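Local coordinates for fibronectin type III domain-containing protein (Simiduia agarivorans, PDB 6P2K) that probably hydrolyses xyloglucan-type glucan backbones as a glycoside hydrolase of family 74, through the beta-propeller part held in this chain, at residues B[36-40]-B[397-401]; B[51-55]-B[88-92]; B[73-77]-B[104-108]; B[93-97]-B[148-152]. One frame throughout, in Å; residues are numbered along the deposited sequence.

Contact 1: residues B[36-40]-B[397-401]; sequences MEGVY and GTEST
Thr-398 sets its methyl over the ring of Tyr-40: CG2 lies 3.6 Å from the centroid of the Tyr-40 ring and only 9° off the ring normal, a CH-pi contact near the middle of one face. The threonine torsion explains this. OG1 stands between the backbone N and the carbonyl carbon (chi1 78°), which leaves CG2 anti to the carbonyl carbon and turned to the tyrosine. At the far end of the ring a water bridges the segments, 2.6 Å from Tyr-40 OH. Its partner on the other side is Glu-399 OE2, but that separation is too short to be sound, so the bridge is doubtful in detail. The chain of Glu-399 leaves CA away from 36-40 and returns through a bend at chi2 (-83°). Further along, Glu-37 OE2 and Ser-400 OG are 3.1 Å apart; the serine proton has a second acceptor within reach, so the bond is not settled. Glu-37 CD also lies 3.4 Å from Glu-399 O. In fold terms, Tyr-40 belongs to strand 39-42, third of the four antiparallel strands of a propeller blade, whereas 397-401 is a loop more than 350 residues later, between strands 388-395 and 403-409. Seven four-stranded sheets precede that loop, so the contact probably links the first of two GH74 propellers to the second. Met-32 of the neighbouring strand and Trp-49 also touch Thr-398. The loop backbone is tied by hydrogen bonds of Thr-398 and Ser-400 with Ala-13, and the turn ahead of Tyr-40 by Ser-34 OG, which bonds Glu-37 N and Gly-38 O.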
loop_
_atom_site.group_PDB
_atom_site.type_symbol
_atom_site.label_atom_id
_atom_site.label_comp_id
_atom_site.label_asym_id
_atom_site.label_seq_id
_atom_site.Cartn_x
_atom_site.Cartn_y
_atom_site.Cartn_z
ATOM N N MET B 36 -35.194 34.918 -3.261
ATOM C CA MET B 36 -35.379 34.652 -4.683
ATOM C C MET B 36 -36.386 33.550 -4.996
ATOM O O MET B 36 -36.610 33.274 -6.178
ATOM C CB MET B 36 -34.030 34.311 -5.343
ATOM C CG MET B 36 -33.039 35.470 -5.318
ATOM S SD MET B 36 -31.551 35.220 -6.292
ATOM C CE MET B 36 -32.106 35.759 -7.907
ATOM N N GLU B 37 -37.009 32.925 -3.994
ATOM C CA GLU B 37 -38.012 31.887 -4.220
ATOM C C GLU B 37 -39.373 32.232 -3.633
ATOM O O GLU B 37 -40.269 31.381 -3.647
ATOM C CB GLU B 37 -37.563 30.542 -3.635
ATOM C CG GLU B 37 -36.554 29.799 -4.465
ATOM C CD GLU B 37 -35.203 30.454 -4.422
ATOM O OE1 GLU B 37 -34.601 30.617 -5.502
ATOM O OE2 GLU B 37 -34.755 30.813 -3.310
ATOM N N GLY B 38 -39.555 33.439 -3.109
ATOM C CA GLY B 38 -40.809 33.733 -2.446
ATOM C C GLY B 38 -40.888 33.035 -1.101
ATOM O O GLY B 38 -39.889 32.893 -0.386
ATOM N N VAL B 39 -42.088 32.574 -0.756
ATOM C CA VAL B 39 -42.391 32.046 0.569
ATOM C C VAL B 39 -42.524 30.531 0.486
ATOM O O VAL B 39 -43.236 30.010 -0.380
ATOM C CB VAL B 39 -43.674 32.675 1.140
ATOM C CG1 VAL B 39 -44.066 32.003 2.452
ATOM C CG2 VAL B 39 -43.494 34.168 1.332
ATOM N N TYR B 40 -41.840 29.828 1.388
ATOM C CA TYR B 40 -42.043 28.402 1.597
ATOM C C TYR B 40 -42.898 28.173 2.837
ATOM O O TYR B 40 -42.876 28.965 3.783
ATOM C CB TYR B 40 -40.718 27.661 1.775
ATOM C CG TYR B 40 -39.841 27.572 0.552
ATOM C CD1 TYR B 40 -38.886 28.544 0.287
ATOM C CD2 TYR B 40 -39.944 26.494 -0.324
ATOM C CE1 TYR B 40 -38.066 28.454 -0.820
ATOM C CE2 TYR B 40 -39.131 26.398 -1.439
ATOM C CZ TYR B 40 -38.194 27.380 -1.679
ATOM O OH TYR B 40 -37.377 27.288 -2.778
ATOM N N GLY B 397 -36.713 20.503 0.727
ATOM C CA GLY B 397 -37.737 21.118 -0.102
ATOM C C GLY B 397 -37.427 22.522 -0.578
ATOM O O GLY B 397 -38.161 23.044 -1.432
ATOM N N THR B 398 -36.389 23.171 -0.065
ATOM C CA THR B 398 -35.973 24.477 -0.551
ATOM C C THR B 398 -34.632 24.362 -1.260
ATOM O O THR B 398 -33.834 23.467 -0.972
ATOM C CB THR B 398 -35.863 25.494 0.588
ATOM O OG1 THR B 398 -34.640 25.281 1.305
ATOM C CG2 THR B 398 -37.040 25.366 1.540
ATOM N N GLU B 399 -34.396 25.272 -2.200
ATOM C CA GLU B 399 -33.089 25.406 -2.833
ATOM C C GLU B 399 -32.907 26.863 -3.224
ATOM O O GLU B 399 -33.756 27.431 -3.918
ATOM C CB GLU B 399 -32.944 24.501 -4.059
ATOM C CG GLU B 399 -34.131 24.512 -5.009
ATOM C CD GLU B 399 -35.245 23.581 -4.572
ATOM O OE1 GLU B 399 -34.937 22.410 -4.265
ATOM O OE2 GLU B 399 -36.420 24.008 -4.553
ATOM N N SER B 400 -31.803 27.463 -2.777
ATOM C CA SER B 400 -31.623 28.897 -2.968
ATOM C C SER B 400 -30.195 29.250 -3.368
ATOM O O SER B 400 -29.731 30.362 -3.093
ATOM C CB SER B 400 -32.016 29.668 -1.703
ATOM O OG SER B 400 -33.220 29.166 -1.153
ATOM N N THR B 401 -29.492 28.337 -4.033
ATOM C CA THR B 401 -28.104 28.574 -4.399
ATOM C C THR B 401 -28.015 29.225 -5.769
ATOM O O THR B 401 -28.808 28.927 -6.667
ATOM C CB THR B 401 -27.299 27.273 -4.412
ATOM O OG1 THR B 401 -27.837 26.383 -5.401
ATOM C CG2 THR B 401 -27.336 26.603 -3.045
HETATM O O HOH W 1 -37.946 25.869 -4.883
#

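Contact 2: residues B[51-55]-B[88-92]; sequences ITGNL and SNSYA. With PE3 (3,6,9,12,15,18,21,24,27,30,33,36,39-tridecaoxahentetracontane-1,41-diol), chain C.
Two blades of a propeller meet where Thr-52 and Gly-53, just past the last strand of one blade, press on Ser-88 and Tyr-91 of an Asp-box-like turn in the next. The sequence Ser-84 to Tyr-91 resembles that motif, with Asn-86 in the acidic position, Ser-88 in place of the glycine and Tyr-91 in place of the tryptophan, and Ser-84 OG bonds both Ser-88 N and Ser-90 O. Gly-53 N donates to Ser-88 O at 2.8 Å. The backbones are so close that a CB on Gly-53 would fall 2.6 Å from Asn-89 O, a clash. Tyr-91 reaches across with CG anti to the carbonyl carbon (chi1 -61°), which sends the ring toward 51-55. Its OH donates to Thr-52 OG1 at 3.0 Å, meeting that oxygen near the ring plane, and Thr-52 OG1 in turn is bonded to Val-39 O. Leu-55 CD2 lies over one face of the Tyr-91 ring, 3.7 Å from its centroid and 21° off the normal, displaced toward the rim. Replacing Tyr-91 by alanine would probably leave Thr-52 OG1 without its donor and open a gap under the Leu-55 methyl. Two waters donate to Asn-54 O: one also accepts from Tyr-91 N and the other donates to Tyr-91 O. A polyether fragment skirts the outside, with O37 of the fragment 3.1 Å from Asn-54 ND2 and O43 3.2 Å from Asn-89 OD1. Tyr-91 also touches Val-39 of strand 39-42, Val-75 of strand 72-77, and His-82 and Ser-84 of strand 80-84.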
loop_
_atom_site.group_PDB
_atom_site.type_symbol
_atom_site.label_atom_id
_atom_site.label_comp_id
_atom_site.label_asym_id
_atom_site.label_seq_id
_atom_site.Cartn_x
_atom_site.Cartn_y
_atom_site.Cartn_z
ATOM N N ILE B 51 -43.532 24.804 -1.614
ATOM C CA ILE B 51 -43.713 26.122 -2.212
ATOM C C ILE B 51 -45.128 26.626 -1.943
ATOM O O ILE B 51 -46.054 25.858 -1.656
ATOM C CB ILE B 51 -43.414 26.085 -3.719
ATOM C CG1 ILE B 51 -44.304 25.053 -4.412
ATOM C CG2 ILE B 51 -41.955 25.787 -3.973
ATOM C CD1 ILE B 51 -45.414 25.661 -5.221
ATOM N N THR B 52 -45.290 27.945 -2.023
ATOM C CA THR B 52 -46.610 28.556 -1.916
ATOM C C THR B 52 -46.965 29.260 -3.221
ATOM O O THR B 52 -46.364 28.977 -4.263
ATOM C CB THR B 52 -46.665 29.535 -0.739
ATOM O OG1 THR B 52 -45.858 30.679 -1.030
ATOM C CG2 THR B 52 -46.157 28.868 0.534
ATOM N N GLY B 53 -47.927 30.178 -3.180
ATOM C CA GLY B 53 -48.401 30.810 -4.395
ATOM C C GLY B 53 -47.375 31.730 -5.037
ATOM O O GLY B 53 -46.355 32.094 -4.452
ATOM N N ASN B 54 -47.670 32.119 -6.278
ATOM C CA ASN B 54 -46.780 32.987 -7.041
ATOM C C ASN B 54 -46.928 34.436 -6.594
ATOM O O ASN B 54 -48.038 34.975 -6.559
ATOM C CB ASN B 54 -47.075 32.881 -8.537
ATOM C CG ASN B 54 -46.704 31.531 -9.111
ATOM O OD1 ASN B 54 -45.714 30.922 -8.709
ATOM N ND2 ASN B 54 -47.501 31.056 -10.062
ATOM N N LEU B 55 -45.807 35.067 -6.269
ATOM C CA LEU B 55 -45.766 36.482 -5.938
ATOM C C LEU B 55 -45.326 37.293 -7.153
ATOM O O LEU B 55 -44.711 36.772 -8.087
ATOM C CB LEU B 55 -44.817 36.740 -4.765
ATOM C CG LEU B 55 -45.088 35.966 -3.477
ATOM C CD1 LEU B 55 -43.815 35.824 -2.669
ATOM C CD2 LEU B 55 -46.163 36.666 -2.661
ATOM N N SER B 88 -51.963 30.858 1.819
ATOM C CA SER B 88 -50.746 31.007 1.000
ATOM C C SER B 88 -50.832 30.305 -0.357
ATOM O O SER B 88 -49.835 30.298 -1.085
ATOM C CB SER B 88 -49.468 30.531 1.719
ATOM O OG SER B 88 -49.317 29.124 1.631
ATOM N N ASN B 89 -51.976 29.726 -0.730
ATOM C CA ASN B 89 -52.048 29.021 -2.006
ATOM C C ASN B 89 -51.936 29.983 -3.185
ATOM O O ASN B 89 -51.346 29.642 -4.218
ATOM C CB ASN B 89 -53.344 28.212 -2.086
ATOM C CG ASN B 89 -53.276 26.925 -1.283
ATOM O OD1 ASN B 89 -52.284 26.652 -0.608
ATOM N ND2 ASN B 89 -54.338 26.129 -1.346
ATOM N N SER B 90 -52.501 31.181 -3.057
ATOM C CA SER B 90 -52.370 32.217 -4.073
ATOM C C SER B 90 -52.273 33.570 -3.385
ATOM O O SER B 90 -52.701 33.737 -2.241
ATOM C CB SER B 90 -53.547 32.203 -5.064
ATOM O OG SER B 90 -54.751 32.618 -4.442
ATOM N N TYR B 91 -51.703 34.540 -4.097
ATOM C CA TYR B 91 -51.504 35.879 -3.565
ATOM C C TYR B 91 -52.038 36.923 -4.534
ATOM O O TYR B 91 -52.086 36.709 -5.748
ATOM C CB TYR B 91 -50.024 36.170 -3.295
ATOM C CG TYR B 91 -49.365 35.254 -2.292
ATOM C CD1 TYR B 91 -49.499 35.475 -0.927
ATOM C CD2 TYR B 91 -48.591 34.177 -2.709
ATOM C CE1 TYR B 91 -48.891 34.646 -0.008
ATOM C CE2 TYR B 91 -47.977 33.344 -1.797
ATOM C CZ TYR B 91 -48.131 33.582 -0.449
ATOM O OH TYR B 91 -47.521 32.754 0.463
ATOM N N ALA B 92 -52.433 38.061 -3.974
ATOM C CA ALA B 92 -52.770 39.253 -4.733
ATOM C C ALA B 92 -51.981 40.418 -4.160
ATOM O O ALA B 92 -51.806 40.519 -2.941
ATOM C CB ALA B 92 -54.273 39.552 -4.685
HETATM O O43 PE3 C . -50.956 25.775 -3.336
HETATM C C42 PE3 C . -50.496 25.889 -4.683
HETATM C C41 PE3 C . -48.970 25.844 -4.683
HETATM O O40 PE3 C . -48.402 25.941 -6.002
HETATM C C39 PE3 C . -48.711 27.165 -6.686
HETATM C C38 PE3 C . -48.002 27.082 -8.032
HETATM O O37 PE3 C . -48.229 28.258 -8.822
HETATM O O HOH W 2 -50.548 33.567 -6.611
HETATM O O HOH W 3 -49.383 37.364 -6.903
#

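Contact 3: residues B[73-77]-B[104-108]; sequences IFVGT and SIAFK
Ile-105 is the first residue of 104-108 whose side chain reaches the other segment, and it does so with the end of its longer branch. CD1 lies 3.6 Å from Phe-74 O and 3.8 Å from Phe-74 CB, and it also approaches Gly-76 N at 4.0 Å. The methyl thus rests on the peptide following Phe-74 as well as on its side chain. CG1 is placed for this by standing beside its own backbone N, anti to the carbonyl carbon (chi1 -48°), while CG2 only skirts Phe-74 CB. No hydrogen bond joins the segments, and the strand axes approach no closer than 7.6 Å at 153° between their N-to-C directions, so these are faces of two sheets and not neighbours within one. Strand 102-108 is the first strand of its four-stranded blade and 72-77 the second of the preceding one, which makes this the apolar interface between adjacent propeller blades. Phe-107, two residues on from Ile-105, returns to the same partner. Its ring end does the touching: CZ lies 3.6 Å from Phe-74 CD2, which sits at the edge of the Phe-107 ring. The two rings are oblique, with centroids 5.9 Å apart and planes at 52°. A serine in place of Phe-74 would probably leave the end of the Phe-107 ring without this partner and open a gap between the blades. Ile-115 of strand 114-119 touches Phe-74, Ile-105 and Phe-107 alike, and Leu-81 of strand 80-84 packs on Phe-74 and Ile-105.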
loop_
_atom_site.group_PDB
_atom_site.type_symbol
_atom_site.label_atom_id
_atom_site.label_comp_id
_atom_site.label_asym_id
_atom_site.label_seq_id
_atom_site.Cartn_x
_atom_site.Cartn_y
_atom_site.Cartn_z
ATOM N N ILE B 73 -52.897 35.578 5.154
ATOM C CA ILE B 73 -51.459 35.736 5.336
ATOM C C ILE B 73 -50.999 36.968 4.570
ATOM O O ILE B 73 -51.391 37.168 3.414
ATOM C CB ILE B 73 -50.691 34.489 4.858
ATOM C CG1 ILE B 73 -51.043 33.291 5.733
ATOM C CG2 ILE B 73 -49.191 34.740 4.855
ATOM C CD1 ILE B 73 -50.947 31.985 5.006
ATOM N N PHE B 74 -50.168 37.784 5.208
ATOM C CA PHE B 74 -49.571 38.952 4.578
ATOM C C PHE B 74 -48.091 38.696 4.321
ATOM O O PHE B 74 -47.389 38.141 5.173
ATOM C CB PHE B 74 -49.751 40.198 5.444
ATOM C CG PHE B 74 -51.181 40.623 5.597
ATOM C CD1 PHE B 74 -51.773 41.460 4.663
ATOM C CD2 PHE B 74 -51.938 40.181 6.669
ATOM C CE1 PHE B 74 -53.095 41.851 4.799
ATOM C CE2 PHE B 74 -53.258 40.569 6.811
ATOM C CZ PHE B 74 -53.838 41.405 5.874
ATOM N N VAL B 75 -47.631 39.100 3.139
ATOM C CA VAL B 75 -46.257 38.890 2.696
ATOM C C VAL B 75 -45.714 40.219 2.194
ATOM O O VAL B 75 -46.238 40.781 1.225
ATOM C CB VAL B 75 -46.165 37.823 1.590
ATOM C CG1 VAL B 75 -44.730 37.688 1.104
ATOM C CG2 VAL B 75 -46.696 36.488 2.086
ATOM N N GLY B 76 -44.663 40.719 2.845
ATOM C CA GLY B 76 -44.015 41.944 2.435
ATOM C C GLY B 76 -42.820 41.653 1.551
ATOM O O GLY B 76 -41.919 40.904 1.937
ATOM N N THR B 77 -42.824 42.240 0.357
ATOM C CA THR B 77 -41.767 42.038 -0.627
ATOM C C THR B 77 -41.169 43.379 -1.039
ATOM O O THR B 77 -41.608 44.449 -0.613
ATOM C CB THR B 77 -42.284 41.300 -1.866
ATOM O OG1 THR B 77 -43.116 42.178 -2.635
ATOM C CG2 THR B 77 -43.077 40.071 -1.470
ATOM N N SER B 104 -42.199 44.653 7.619
ATOM C CA SER B 104 -42.781 44.443 8.939
ATOM C C SER B 104 -44.298 44.463 8.830
ATOM O O SER B 104 -44.862 45.344 8.176
ATOM C CB SER B 104 -42.318 45.517 9.933
ATOM O OG SER B 104 -40.950 45.840 9.761
ATOM N N ILE B 105 -44.952 43.492 9.467
ATOM C CA ILE B 105 -46.408 43.471 9.592
ATOM C C ILE B 105 -46.752 43.109 11.030
ATOM O O ILE B 105 -46.225 42.131 11.571
ATOM C CB ILE B 105 -47.071 42.479 8.614
ATOM C CG1 ILE B 105 -46.517 42.652 7.199
ATOM C CG2 ILE B 105 -48.578 42.670 8.608
ATOM C CD1 ILE B 105 -46.321 41.343 6.460
ATOM N N ALA B 106 -47.630 43.896 11.650
ATOM C CA ALA B 106 -48.003 43.683 13.041
ATOM C C ALA B 106 -49.496 43.915 13.218
ATOM O O ALA B 106 -50.061 44.851 12.644
ATOM C CB ALA B 106 -47.215 44.605 13.981
ATOM N N PHE B 107 -50.126 43.061 14.021
ATOM C CA PHE B 107 -51.552 43.132 14.301
ATOM C C PHE B 107 -51.799 43.692 15.698
ATOM O O PHE B 107 -50.939 43.636 16.579
ATOM C CB PHE B 107 -52.201 41.750 14.178
ATOM C CG PHE B 107 -52.066 41.131 12.817
ATOM C CD1 PHE B 107 -50.958 40.367 12.495
ATOM C CD2 PHE B 107 -53.050 41.310 11.861
ATOM C CE1 PHE B 107 -50.833 39.795 11.247
ATOM C CE2 PHE B 107 -52.929 40.740 10.611
ATOM C CZ PHE B 107 -51.819 39.980 10.304
ATOM N N LYS B 108 -52.996 44.226 15.890
ATOM C CA LYS B 108 -53.373 44.762 17.193
ATOM C C LYS B 108 -53.871 43.634 18.091
ATOM O O LYS B 108 -54.673 42.806 17.646
ATOM C CB LYS B 108 -54.450 45.831 17.038
ATOM C CG LYS B 108 -54.959 46.416 18.345
ATOM C CD LYS B 108 -55.802 47.657 18.089
ATOM C CE LYS B 108 -56.645 48.020 19.299
ATOM N NZ LYS B 108 -57.535 49.187 19.024
#

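Contact 4: residues B[93-97]-B[148-152]; sequences LVPET and GSSWQ
Val-94, which touches Trp-151 through a methyl, has its carbonyl oxygen gripped twice from within its own segment: Thr-97 N donates to Val-94 O at 3.2 Å and Thr-97 OG1 at 3.1 Å, both from one face of the carbonyl plane. Thr-97 OG1 is held in addition by Leu-81 N. This tight turn presents Glu-96 to the other segment. With CG beside the backbone N and the chain bent at chi2, the carboxylate reaches across to the main chain of 148-152, and Trp-151 N donates to Glu-96 OE1 at 2.8 Å. The amide meets that oxygen from well above the carboxylate plane, 57° out of it, and the N-H...O angle is 140°. Glu-96 OE2 lies 3.5 Å from Trp-151 CD1, near the plane of the indole at its edge, with carboxylate and ring almost perpendicular. The tryptophan closes an Asp-box sequence, Ser-144 to Trp-151, of the kind that recurs in propeller blades; here Asn-146 takes the acidic position, and its OD1 accepts from Ser-150 N. Val-94 CG1, anti to its own nitrogen (chi1 178°), comes at the same five-membered part of the indole, 3.4 Å from Trp-151 NE1. Leu-81 of the preceding blade touches both Val-94 and Trp-151, while Phe-142, Ile-115 and Ala-117 meet the indole from its own blade.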
loop_
_atom_site.group_PDB
_atom_site.type_symbol
_atom_site.label_atom_id
_atom_site.label_comp_id
_atom_site.label_asym_id
_atom_site.label_seq_id
_atom_site.Cartn_x
_atom_site.Cartn_y
_atom_site.Cartn_z
ATOM N N LEU B 93 -51.504 41.297 -5.035
ATOM C CA LEU B 93 -50.698 42.419 -4.585
ATOM C C LEU B 93 -51.590 43.552 -4.095
ATOM O O LEU B 93 -52.564 43.919 -4.763
ATOM C CB LEU B 93 -49.784 42.892 -5.708
ATOM C CG LEU B 93 -49.010 44.173 -5.439
ATOM C CD1 LEU B 93 -47.777 43.894 -4.583
ATOM C CD2 LEU B 93 -48.612 44.703 -6.783
ATOM N N VAL B 94 -51.263 44.091 -2.924
ATOM C CA VAL B 94 -52.031 45.178 -2.323
ATOM C C VAL B 94 -51.756 46.454 -3.111
ATOM O O VAL B 94 -50.596 46.879 -3.213
ATOM C CB VAL B 94 -51.687 45.343 -0.835
ATOM C CG1 VAL B 94 -52.461 46.511 -0.234
ATOM C CG2 VAL B 94 -51.986 44.056 -0.080
ATOM N N PRO B 95 -52.781 47.097 -3.678
ATOM C CA PRO B 95 -52.518 48.216 -4.598
ATOM C C PRO B 95 -51.916 49.437 -3.926
ATOM O O PRO B 95 -51.129 50.150 -4.562
ATOM C CB PRO B 95 -53.904 48.526 -5.184
ATOM C CG PRO B 95 -54.747 47.324 -4.863
ATOM C CD PRO B 95 -54.216 46.798 -3.571
ATOM N N GLU B 96 -52.258 49.707 -2.665
ATOM C CA GLU B 96 -51.728 50.894 -2.006
ATOM C C GLU B 96 -50.236 50.775 -1.734
ATOM O O GLU B 96 -49.546 51.795 -1.621
ATOM C CB GLU B 96 -52.483 51.156 -0.703
ATOM C CG GLU B 96 -53.960 51.439 -0.898
ATOM C CD GLU B 96 -54.833 50.263 -0.514
ATOM O OE1 GLU B 96 -55.841 50.483 0.185
ATOM O OE2 GLU B 96 -54.510 49.119 -0.907
ATOM N N THR B 97 -49.718 49.554 -1.632
ATOM C CA THR B 97 -48.310 49.331 -1.345
ATOM C C THR B 97 -47.503 48.968 -2.586
ATOM O O THR B 97 -46.360 48.519 -2.457
ATOM C CB THR B 97 -48.154 48.238 -0.285
ATOM O OG1 THR B 97 -48.548 46.971 -0.832
ATOM C CG2 THR B 97 -49.014 48.550 0.930
ATOM N N GLY B 148 -57.473 44.648 5.921
ATOM C CA GLY B 148 -56.743 44.616 4.665
ATOM C C GLY B 148 -57.483 45.155 3.458
ATOM O O GLY B 148 -56.902 45.168 2.365
ATOM N N SER B 149 -58.736 45.597 3.576
ATOM C CA SER B 149 -59.428 46.162 2.420
ATOM C C SER B 149 -58.732 47.421 1.924
ATOM O O SER B 149 -58.566 47.614 0.713
ATOM C CB SER B 149 -60.885 46.469 2.776
ATOM O OG SER B 149 -61.475 45.421 3.518
ATOM N N SER B 150 -58.315 48.285 2.847
ATOM C CA SER B 150 -57.745 49.574 2.498
ATOM C C SER B 150 -56.607 49.902 3.453
ATOM O O SER B 150 -56.550 49.404 4.579
ATOM C CB SER B 150 -58.809 50.678 2.530
ATOM O OG SER B 150 -59.627 50.553 3.681
ATOM N N TRP B 151 -55.691 50.750 2.987
ATOM C CA TRP B 151 -54.545 51.171 3.783
ATOM C C TRP B 151 -54.317 52.659 3.584
ATOM O O TRP B 151 -54.313 53.141 2.448
ATOM C CB TRP B 151 -53.275 50.402 3.402
ATOM C CG TRP B 151 -53.422 48.916 3.412
ATOM C CD1 TRP B 151 -54.039 48.146 2.470
ATOM C CD2 TRP B 151 -52.920 48.011 4.404
ATOM N NE1 TRP B 151 -53.961 46.819 2.817
ATOM C CE2 TRP B 151 -53.278 46.709 4.000
ATOM C CE3 TRP B 151 -52.205 48.177 5.594
ATOM C CZ2 TRP B 151 -52.948 45.579 4.746
ATOM C CZ3 TRP B 151 -51.878 47.054 6.334
ATOM C CH2 TRP B 151 -52.249 45.772 5.906
ATOM N N GLN B 152 -54.121 53.377 4.682
ATOM C CA GLN B 152 -53.809 54.796 4.644
ATOM C C GLN B 152 -52.353 55.000 5.037
ATOM O O GLN B 152 -51.790 54.231 5.822
ATOM C CB GLN B 152 -54.726 55.598 5.574
ATOM C CG GLN B 152 -56.209 55.336 5.362
ATOM C CD GLN B 152 -56.670 54.043 6.009
ATOM O OE1 GLN B 152 -56.364 53.776 7.171
ATOM N NE2 GLN B 152 -57.392 53.224 5.252
#

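Overall arrangement
Contacts 3 and 4 lie at one join between propeller blades, that of sheets 60-93 and 102-155, and contact 2 at the join before it; contact 1 ties the first of these blades to a loop far later in the chain, and the other three are nested inside the chain loop it closes. Contact 1 meets contact 2 at Val-39 O and Thr-52 OG1, 2.8 Å apart. Contacts 2 and 3 share packing of Tyr-91 CE1 on Val-75 CG2 at 3.5 Å, and contacts 3 and 4 touch through Phe-74 CE1 and Trp-151 CZ2 at 3.7 Å. The Ser-400 side chain of contact 1 is about 11 Å from a zinc ion, and Gly-76 of contact 3 about 12 Å from the side chain of the zinc ligand Asp-124.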